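Local structure of cytochrome P450 CYP260B1 (Sorangium cellulosum, 5HIW) at residues K13-F18 with T269-S274; A102-V107 with A344-R349; R120-D125 with A375-A380. The protein belongs to the cytochrome P450 family and binds protoporphyrin IX containing iron within a largely helical fold. All blocks are in the same frame, centred on the assembly; numbering follows the deposited sequence.

Three contacts between remote parts of the chain illustrate how chemistry follows place in a P450 fold. Contacts 1 and 2 are buried and rest on apolar packing: a proline against an indole in the first, a valine against a methionine between two long helices in the second. Contact 3, partly buried with exposed charged residues, instead uses a salt-bridge network around one arginine. The three share no segment, yet residues of each touch helix 232-245, which therefore acts as a common neighbour. Contacts 1 and 3 are the closer pair, their centres about 15 Å apart, whereas the centre of contact 2 lies about 24 Å from that of contact 1.

Contact 1 (K13-F18 with T269-S274); sequences KDPSAF and TRWCSS
Trp271 sends its indole out to Pro15 and Ser16 because its CG points away from the backbone N (chi1 -174°), lying beside the carbonyl carbon. This swing carries the far end of the six-membered ring to the proline. Pro15 CG lies 3.7 Å from Trp271 CH2, and Pro15 CB is hardly farther, at 4.0 Å from the same CH2. The two side chains approach each other obliquely. Farther along the indole the partner changes to Ser16, whose CB sits 4.1 Å from Trp271 NE1. That nitrogen donates to the backbone O of Glu317, and Ser16 meets it through its CB, a van der Waals contact. Cys272 adds a looser touch, with its SG 4.5 Å from Pro15 CB.

Both sides of the contact are helix ends. Trp271 closes helix 261-271, the K helix of the P450 fold, and Cys272 is the first residue to leave helical geometry. The preceding turn carries the family's ExxR motif, here Glu267 and Arg270, joined by a salt bridge; Arg270 also reaches the carbonyl oxygens of His307 and Pro316. On the other side, Asp14 to Ala17 form a type I beta turn leading into helix 17-28. The turn is closed by Ala17 N on Asp14 O at 3.2 Å. A capping bond reinforces it: Ser16 N donates to Asp14 OD1 over 3.1 Å, nearly straight at 163°, though it meets the carboxylate from 50° above its plane. This probably helps to set Pro15 and Ser16 facing the indole. Beyond the two segments, His247 meets the indole edge-to-face and Ala243 of helix 232-245 touches it too.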
loop_
_atom_site.group_PDB
_atom_site.type_symbol
_atom_site.label_atom_id
_atom_site.label_comp_id
_atom_site.label_asym_id
_atom_site.label_seq_id
_atom_site.Cartn_x
_atom_site.Cartn_y
_atom_site.Cartn_z
ATOM N N LYS A 13 20.740 -6.725 -2.894
ATOM C CA LYS A 13 21.052 -5.433 -2.326
ATOM C C LYS A 13 20.739 -4.292 -3.259
ATOM O O LYS A 13 20.871 -3.144 -2.871
ATOM C CB LYS A 13 22.561 -5.307 -1.968
ATOM C CG LYS A 13 23.018 -6.455 -1.106
ATOM C CD LYS A 13 22.971 -6.072 0.329
ATOM C CE LYS A 13 23.723 -7.087 1.160
ATOM N NZ LYS A 13 22.728 -8.137 1.431
ATOM N N ASP A 14 20.381 -4.590 -4.482
ATOM C CA ASP A 14 20.169 -3.576 -5.483
ATOM C C ASP A 14 18.662 -3.463 -5.624
ATOM O O ASP A 14 18.011 -4.440 -5.984
ATOM C CB ASP A 14 20.804 -4.063 -6.748
ATOM C CG ASP A 14 20.499 -3.221 -7.974
ATOM O OD1 ASP A 14 19.760 -2.239 -7.964
ATOM O OD2 ASP A 14 21.071 -3.595 -9.046
ATOM N N PRO A 15 18.142 -2.284 -5.338
ATOM C CA PRO A 15 16.697 -2.120 -5.332
ATOM C C PRO A 15 15.974 -2.340 -6.651
ATOM O O PRO A 15 14.757 -2.657 -6.637
ATOM C CB PRO A 15 16.507 -0.728 -4.778
ATOM C CG PRO A 15 17.809 -0.051 -4.909
ATOM C CD PRO A 15 18.819 -1.115 -4.759
ATOM N N SER A 16 16.659 -2.234 -7.783
ATOM C CA SER A 16 16.009 -2.367 -9.052
ATOM C C SER A 16 16.211 -3.774 -9.678
ATOM O O SER A 16 15.604 -4.075 -10.712
ATOM C CB SER A 16 16.479 -1.242 -9.997
ATOM O OG SER A 16 17.801 -1.598 -10.414
ATOM N N ALA A 17 16.916 -4.680 -8.996
ATOM C CA ALA A 17 17.264 -5.976 -9.624
ATOM C C ALA A 17 16.033 -6.836 -9.801
ATOM O O ALA A 17 15.913 -7.580 -10.792
ATOM C CB ALA A 17 18.310 -6.748 -8.835
ATOM N N PHE A 18 15.105 -6.732 -8.855
ATOM C CA PHE A 18 13.911 -7.562 -8.944
ATOM C C PHE A 18 13.044 -7.147 -10.100
ATOM O O PHE A 18 12.557 -7.988 -10.821
ATOM C CB PHE A 18 13.128 -7.498 -7.663
ATOM C CG PHE A 18 11.896 -8.375 -7.644
ATOM C CD1 PHE A 18 11.999 -9.734 -7.861
ATOM C CD2 PHE A 18 10.667 -7.870 -7.291
ATOM C CE1 PHE A 18 10.912 -10.538 -7.818
ATOM C CE2 PHE A 18 9.574 -8.690 -7.223
ATOM C CZ PHE A 18 9.687 -10.034 -7.495
ATOM N N THR A 269 7.286 5.329 -7.152
ATOM C CA THR A 269 6.366 4.225 -7.226
ATOM C C THR A 269 6.566 3.378 -8.497
ATOM O O THR A 269 6.143 2.228 -8.514
ATOM C CB THR A 269 4.867 4.550 -7.041
ATOM O OG1 THR A 269 4.369 5.297 -8.153
ATOM C CG2 THR A 269 4.669 5.291 -5.743
ATOM N N ARG A 270 7.130 3.960 -9.544
ATOM C CA ARG A 270 7.442 3.149 -10.774
ATOM C C ARG A 270 8.763 2.368 -10.585
ATOM O O ARG A 270 8.848 1.128 -10.800
ATOM C CB ARG A 270 7.547 4.054 -12.002
ATOM C CG ARG A 270 7.850 3.279 -13.278
ATOM C CD ARG A 270 8.384 4.162 -14.359
ATOM N NE ARG A 270 9.682 4.582 -13.983
ATOM C CZ ARG A 270 10.769 3.838 -14.023
ATOM N NH1 ARG A 270 10.744 2.598 -14.452
ATOM N NH2 ARG A 270 11.902 4.409 -13.687
ATOM N N TRP A 271 9.778 3.096 -10.178
ATOM C CA TRP A 271 11.132 2.545 -10.044
ATOM C C TRP A 271 11.240 1.534 -8.908
ATOM O O TRP A 271 11.992 0.549 -8.957
ATOM C CB TRP A 271 12.075 3.697 -9.767
ATOM C CG TRP A 271 13.441 3.362 -9.743
ATOM C CD1 TRP A 271 14.255 3.056 -10.840
ATOM C CD2 TRP A 271 14.246 3.232 -8.601
ATOM N NE1 TRP A 271 15.483 2.725 -10.411
ATOM C CE2 TRP A 271 15.517 2.799 -9.044
ATOM C CE3 TRP A 271 14.007 3.349 -7.248
ATOM C CZ2 TRP A 271 16.578 2.557 -8.156
ATOM C CZ3 TRP A 271 15.070 3.107 -6.354
ATOM C CH2 TRP A 271 16.331 2.709 -6.816
ATOM N N CYS A 272 10.463 1.740 -7.841
ATOM C CA CYS A 272 10.537 0.808 -6.691
ATOM C C CYS A 272 9.182 0.746 -5.995
ATOM O O CYS A 272 9.054 1.129 -4.818
ATOM C CB CYS A 272 11.614 1.286 -5.728
ATOM S SG CYS A 272 12.096 -0.023 -4.501
ATOM N N SER A 273 8.190 0.248 -6.715
ATOM C CA SER A 273 6.856 -0.043 -6.111
ATOM C C SER A 273 6.919 -0.992 -4.928
ATOM O O SER A 273 7.659 -1.981 -4.987
ATOM C CB SER A 273 5.944 -0.709 -7.070
ATOM O OG SER A 273 4.643 -0.819 -6.464
ATOM N N SER A 274 6.140 -0.693 -3.878
ATOM C CA SER A 274 6.001 -1.602 -2.757
ATOM C C SER A 274 4.948 -2.674 -2.920
ATOM O O SER A 274 4.851 -3.557 -2.066
ATOM C CB SER A 274 5.673 -0.868 -1.467
ATOM O OG SER A 274 4.645 0.054 -1.661
#

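Contact 2 (A102-V107 with A344-R349); sequences ATVTPV and ARMEAR
Val104 and Met346 join helix 93-113 to helix 341-358, the D and L helices of the P450 core, which with helices 130-140 and 232-245 form its characteristic four-helix bundle. Between segments 102-107 and 344-349 the nearest CA atoms are those of Val104 and Glu347, 6.5 Å apart.

Apolar packing carries the contact. Val104 and Met346 reach toward each other tip to tip, the methyl CE of Met346 lying 3.7 Å from Val104 CG2. The sulfur belongs to the same patch, since Met346 SD is 3.8 Å from Val104 CG2. The turn at chi2 (-91°) points SD toward Val104, and that at chi3 (-73°) lays CE across, beside CG2. Glu347 contributes only its aliphatic part: its extended chain passes Val104 at about a right angle.

A polar contact lies to the side. Arg349 forms a salt bridge with Glu100, an electrostatic tie between the same two helices beside the apolar patch.

Around the contact, Met131 and Val135 of helix 130-140 and Thr233 of helix 232-245 touch Glu347, whose side chain is about 6 Å from the haem, while Ala344, one turn earlier, touches the haem.

Backbone bonding is irregular on the D-helix side. A wider pi-type turn spans 102-104, and the helix kinks where Pro106 N makes no bond to the preceding turn. From this irregular helix, Val104 CG1 reaches to 4.0 Å from Glu347 CG.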
loop_
_atom_site.group_PDB
_atom_site.type_symbol
_atom_site.label_atom_id
_atom_site.label_comp_id
_atom_site.label_asym_id
_atom_site.label_seq_id
_atom_site.Cartn_x
_atom_site.Cartn_y
_atom_site.Cartn_z
ATOM N N ALA A 102 -5.277 19.150 9.547
ATOM C CA ALA A 102 -5.709 18.805 10.931
ATOM C C ALA A 102 -4.980 17.610 11.490
ATOM O O ALA A 102 -4.811 17.519 12.710
ATOM C CB ALA A 102 -7.209 18.525 10.928
ATOM N N THR A 103 -4.522 16.676 10.658
ATOM C CA THR A 103 -3.963 15.431 11.197
ATOM C C THR A 103 -2.599 15.035 10.723
ATOM O O THR A 103 -1.738 14.768 11.515
ATOM C CB THR A 103 -4.903 14.244 10.909
ATOM O OG1 THR A 103 -6.120 14.384 11.664
ATOM C CG2 THR A 103 -4.287 12.956 11.277
ATOM N N VAL A 104 -2.383 14.953 9.422
ATOM C CA VAL A 104 -1.104 14.416 8.931
ATOM C C VAL A 104 0.060 15.355 9.207
ATOM O O VAL A 104 1.090 14.894 9.641
ATOM C CB VAL A 104 -1.258 13.999 7.462
ATOM C CG1 VAL A 104 0.065 13.453 6.906
ATOM C CG2 VAL A 104 -2.390 12.995 7.279
ATOM N N THR A 105 -0.073 16.683 9.034
ATOM C CA THR A 105 1.021 17.602 9.289
ATOM C C THR A 105 1.457 17.577 10.760
ATOM O O THR A 105 2.647 17.458 11.064
ATOM C CB THR A 105 0.722 19.022 8.746
ATOM O OG1 THR A 105 0.494 18.915 7.347
ATOM C CG2 THR A 105 1.882 20.050 8.978
ATOM N N PRO A 106 0.488 17.674 11.690
ATOM C CA PRO A 106 0.844 17.596 13.098
ATOM C C PRO A 106 1.556 16.308 13.450
ATOM O O PRO A 106 2.628 16.367 14.111
ATOM C CB PRO A 106 -0.487 17.693 13.818
ATOM C CG PRO A 106 -1.312 18.452 12.934
ATOM C CD PRO A 106 -0.891 18.096 11.529
ATOM N N VAL A 107 1.067 15.197 12.925
ATOM C CA VAL A 107 1.719 13.892 13.184
ATOM C C VAL A 107 3.119 13.864 12.603
ATOM O O VAL A 107 4.079 13.489 13.260
ATOM C CB VAL A 107 0.967 12.726 12.539
ATOM C CG1 VAL A 107 1.787 11.470 12.532
ATOM C CG2 VAL A 107 -0.342 12.478 13.221
ATOM N N ALA A 344 -2.625 8.090 0.574
ATOM C CA ALA A 344 -1.235 7.631 0.470
ATOM C C ALA A 344 -0.340 8.704 -0.135
ATOM O O ALA A 344 0.739 9.018 0.382
ATOM C CB ALA A 344 -1.220 6.380 -0.322
ATOM N N ARG A 345 -0.775 9.273 -1.265
ATOM C CA ARG A 345 0.011 10.328 -1.898
ATOM C C ARG A 345 0.213 11.540 -1.025
ATOM O O ARG A 345 1.248 12.121 -0.995
ATOM C CB ARG A 345 -0.686 10.723 -3.207
ATOM C CG ARG A 345 -0.324 9.766 -4.383
ATOM C CD ARG A 345 -1.255 9.976 -5.585
ATOM N NE ARG A 345 -0.809 9.265 -6.820
ATOM C CZ ARG A 345 -1.618 8.628 -7.671
ATOM N NH1 ARG A 345 -2.946 8.436 -7.406
ATOM N NH2 ARG A 345 -1.102 8.074 -8.772
ATOM N N MET A 346 -0.817 11.966 -0.314
ATOM C CA MET A 346 -0.706 13.082 0.510
ATOM C C MET A 346 0.222 12.852 1.731
ATOM O O MET A 346 1.021 13.693 2.126
ATOM C CB MET A 346 -2.073 13.573 0.939
ATOM C CG MET A 346 -2.051 14.723 1.908
ATOM S SD MET A 346 -2.050 14.289 3.692
ATOM C CE MET A 346 -3.701 13.770 3.875
ATOM N N GLU A 347 0.046 11.694 2.346
ATOM C CA GLU A 347 0.878 11.376 3.516
ATOM C C GLU A 347 2.347 11.272 3.114
ATOM O O GLU A 347 3.226 11.784 3.796
ATOM C CB GLU A 347 0.361 10.080 4.111
ATOM C CG GLU A 347 0.955 9.771 5.494
ATOM C CD GLU A 347 0.276 8.618 6.199
ATOM O OE1 GLU A 347 -0.893 8.228 5.926
ATOM O OE2 GLU A 347 0.985 8.168 7.127
ATOM N N ALA A 348 2.630 10.650 2.007
ATOM C CA ALA A 348 3.983 10.625 1.479
ATOM C C ALA A 348 4.517 12.018 1.238
ATOM O O ALA A 348 5.640 12.355 1.619
ATOM C CB ALA A 348 4.051 9.764 0.254
ATOM N N ARG A 349 3.775 12.880 0.559
ATOM C CA ARG A 349 4.232 14.231 0.337
ATOM C C ARG A 349 4.489 15.042 1.608
ATOM O O ARG A 349 5.555 15.697 1.765
ATOM C CB ARG A 349 3.212 14.962 -0.563
ATOM C CG ARG A 349 3.511 16.429 -0.696
ATOM C CD ARG A 349 2.524 17.189 -1.573
ATOM N NE ARG A 349 1.110 16.884 -1.361
ATOM C CZ ARG A 349 0.322 17.442 -0.451
ATOM N NH1 ARG A 349 0.800 18.323 0.371
ATOM N NH2 ARG A 349 -0.949 17.089 -0.394
#

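Contact 3 (R120-D125 with A375-A380); sequences RAELFD and APRGAA
The guanidinium of Arg377 is met by two carboxylates near its edge, one through a weak bond, while CD2 of the Phe124 ring lies over one face. Arg377 keeps its chain extended from CG to NE, so the charged end arrives far from its own backbone. There Phe124 CD2 sits over the centre of the guanidinium, 3.5 Å from Arg377 CZ. The two planes are not parallel but inclined by 43°, and the side chains slide past each other in opposite directions.

Asp125 supplies the shorter ionic bond. Arg377 NH1 donates to Asp125 OD1 over 2.7 Å, meeting the syn side of a carboxylate turned almost perpendicular (88°) to the guanidinium. The Glu122 and Arg377 side chains come from opposite directions, and the bond from Arg377 NH2 to Glu122 OE1 (3.1 Å) is weak because it is strongly bent (131°). Together the three residues form a salt-bridge network.

Glu122 also serves as the N-cap of helix 123-128. Its OE1 accepts Asp125 N at 2.9 Å and its OE2 accepts Phe124 N at 3.0 Å, two bonds that help to orient the carboxylate that Arg377 meets. The OE2 atom further takes a bond from Ile387 N, and Arg377 NE donates to the carbonyl O of Asp385.

The network joins the loop between strands 372-373 and 383-384 to the junction of strand 120-122 and helix 123-128, with Trp235 and Ala238 of helix 232-245 packed against Phe124.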
loop_
_atom_site.group_PDB
_atom_site.type_symbol
_atom_site.label_atom_id
_atom_site.label_comp_id
_atom_site.label_asym_id
_atom_site.label_seq_id
_atom_site.Cartn_x
_atom_site.Cartn_y
_atom_site.Cartn_z
ATOM N N ARG A 120 21.923 9.212 13.718
ATOM C CA ARG A 120 21.510 8.285 12.692
ATOM C C ARG A 120 20.060 7.931 12.925
ATOM O O ARG A 120 19.468 8.195 13.992
ATOM C CB ARG A 120 22.373 7.004 12.695
ATOM C CG ARG A 120 23.877 7.304 12.669
ATOM C CD ARG A 120 24.695 6.066 12.372
ATOM N NE ARG A 120 26.138 6.378 12.243
ATOM C CZ ARG A 120 27.131 5.495 12.398
ATOM N NH1 ARG A 120 26.879 4.223 12.694
ATOM N NH2 ARG A 120 28.397 5.884 12.270
ATOM N N ALA A 121 19.474 7.349 11.889
ATOM C CA ALA A 121 18.161 6.753 12.025
ATOM C C ALA A 121 18.073 5.527 11.165
ATOM O O ALA A 121 18.748 5.380 10.129
ATOM C CB ALA A 121 17.091 7.774 11.634
ATOM N N GLU A 122 17.227 4.624 11.585
ATOM C CA GLU A 122 16.760 3.614 10.738
ATOM C C GLU A 122 15.338 4.098 10.378
ATOM O O GLU A 122 14.401 4.010 11.228
ATOM C CB GLU A 122 16.753 2.344 11.525
ATOM C CG GLU A 122 16.622 1.054 10.801
ATOM C CD GLU A 122 15.253 0.930 10.134
ATOM O OE1 GLU A 122 14.290 0.516 10.780
ATOM O OE2 GLU A 122 15.172 1.286 8.965
ATOM N N LEU A 123 15.170 4.628 9.161
ATOM C CA LEU A 123 13.948 5.388 8.817
ATOM C C LEU A 123 12.746 4.473 8.523
ATOM O O LEU A 123 11.641 4.982 8.409
ATOM C CB LEU A 123 14.184 6.314 7.643
ATOM C CG LEU A 123 15.135 7.469 7.841
ATOM C CD1 LEU A 123 15.426 8.230 6.536
ATOM C CD2 LEU A 123 14.670 8.426 8.884
ATOM N N PHE A 124 12.919 3.177 8.430
ATOM C CA PHE A 124 11.758 2.287 8.393
ATOM C C PHE A 124 11.081 2.369 9.782
ATOM O O PHE A 124 9.976 2.835 9.904
ATOM C CB PHE A 124 12.036 0.842 8.047
ATOM C CG PHE A 124 10.771 0.041 7.827
ATOM C CD1 PHE A 124 10.111 0.101 6.658
ATOM C CD2 PHE A 124 10.208 -0.724 8.878
ATOM C CE1 PHE A 124 8.908 -0.576 6.459
ATOM C CE2 PHE A 124 9.014 -1.382 8.718
ATOM C CZ PHE A 124 8.326 -1.290 7.486
ATOM N N ASP A 125 11.797 1.958 10.826
ATOM C CA ASP A 125 11.232 2.011 12.175
ATOM C C ASP A 125 10.887 3.423 12.604
ATOM O O ASP A 125 9.838 3.639 13.258
ATOM C CB ASP A 125 12.261 1.424 13.166
ATOM C CG ASP A 125 12.367 -0.095 13.130
ATOM O OD1 ASP A 125 11.573 -0.812 12.493
ATOM O OD2 ASP A 125 13.298 -0.619 13.779
ATOM N N ALA A 375 9.469 -10.514 0.818
ATOM C CA ALA A 375 8.982 -10.701 2.165
ATOM C C ALA A 375 9.854 -9.989 3.161
ATOM O O ALA A 375 10.351 -10.610 4.102
ATOM C CB ALA A 375 8.865 -12.206 2.496
ATOM N N PRO A 376 10.069 -8.669 2.994
ATOM C CA PRO A 376 10.921 -7.938 3.941
ATOM C C PRO A 376 10.297 -7.857 5.325
ATOM O O PRO A 376 9.150 -7.426 5.473
ATOM C CB PRO A 376 11.022 -6.535 3.330
ATOM C CG PRO A 376 9.770 -6.400 2.583
ATOM C CD PRO A 376 9.464 -7.749 2.021
ATOM N N ARG A 377 11.029 -8.320 6.332
ATOM C CA ARG A 377 10.470 -8.543 7.713
ATOM C C ARG A 377 9.182 -9.397 7.724
ATOM O O ARG A 377 8.323 -9.187 8.582
ATOM C CB ARG A 377 10.210 -7.199 8.409
ATOM C CG ARG A 377 11.304 -6.151 8.208
ATOM C CD ARG A 377 10.974 -4.916 9.048
ATOM N NE ARG A 377 12.097 -3.982 9.077
ATOM C CZ ARG A 377 12.406 -3.185 10.085
ATOM N NH1 ARG A 377 11.656 -3.142 11.170
ATOM N NH2 ARG A 377 13.436 -2.385 9.987
ATOM N N GLY A 378 9.042 -10.325 6.752
ATOM C CA GLY A 378 7.812 -11.105 6.555
ATOM C C GLY A 378 6.583 -10.397 5.951
ATOM O O GLY A 378 5.517 -11.028 5.747
ATOM N N ALA A 379 6.683 -9.105 5.655
ATOM C CA ALA A 379 5.529 -8.368 5.165
ATOM C C ALA A 379 5.199 -8.789 3.763
ATOM O O ALA A 379 6.062 -9.320 3.021
ATOM C CB ALA A 379 5.805 -6.878 5.200
ATOM N N ALA A 380 3.962 -8.510 3.371
ATOM C CA ALA A 380 3.486 -8.797 2.012
ATOM C C ALA A 380 3.719 -7.526 1.201
ATOM O O ALA A 380 2.786 -6.748 0.978
ATOM C CB ALA A 380 2.010 -9.158 1.998
#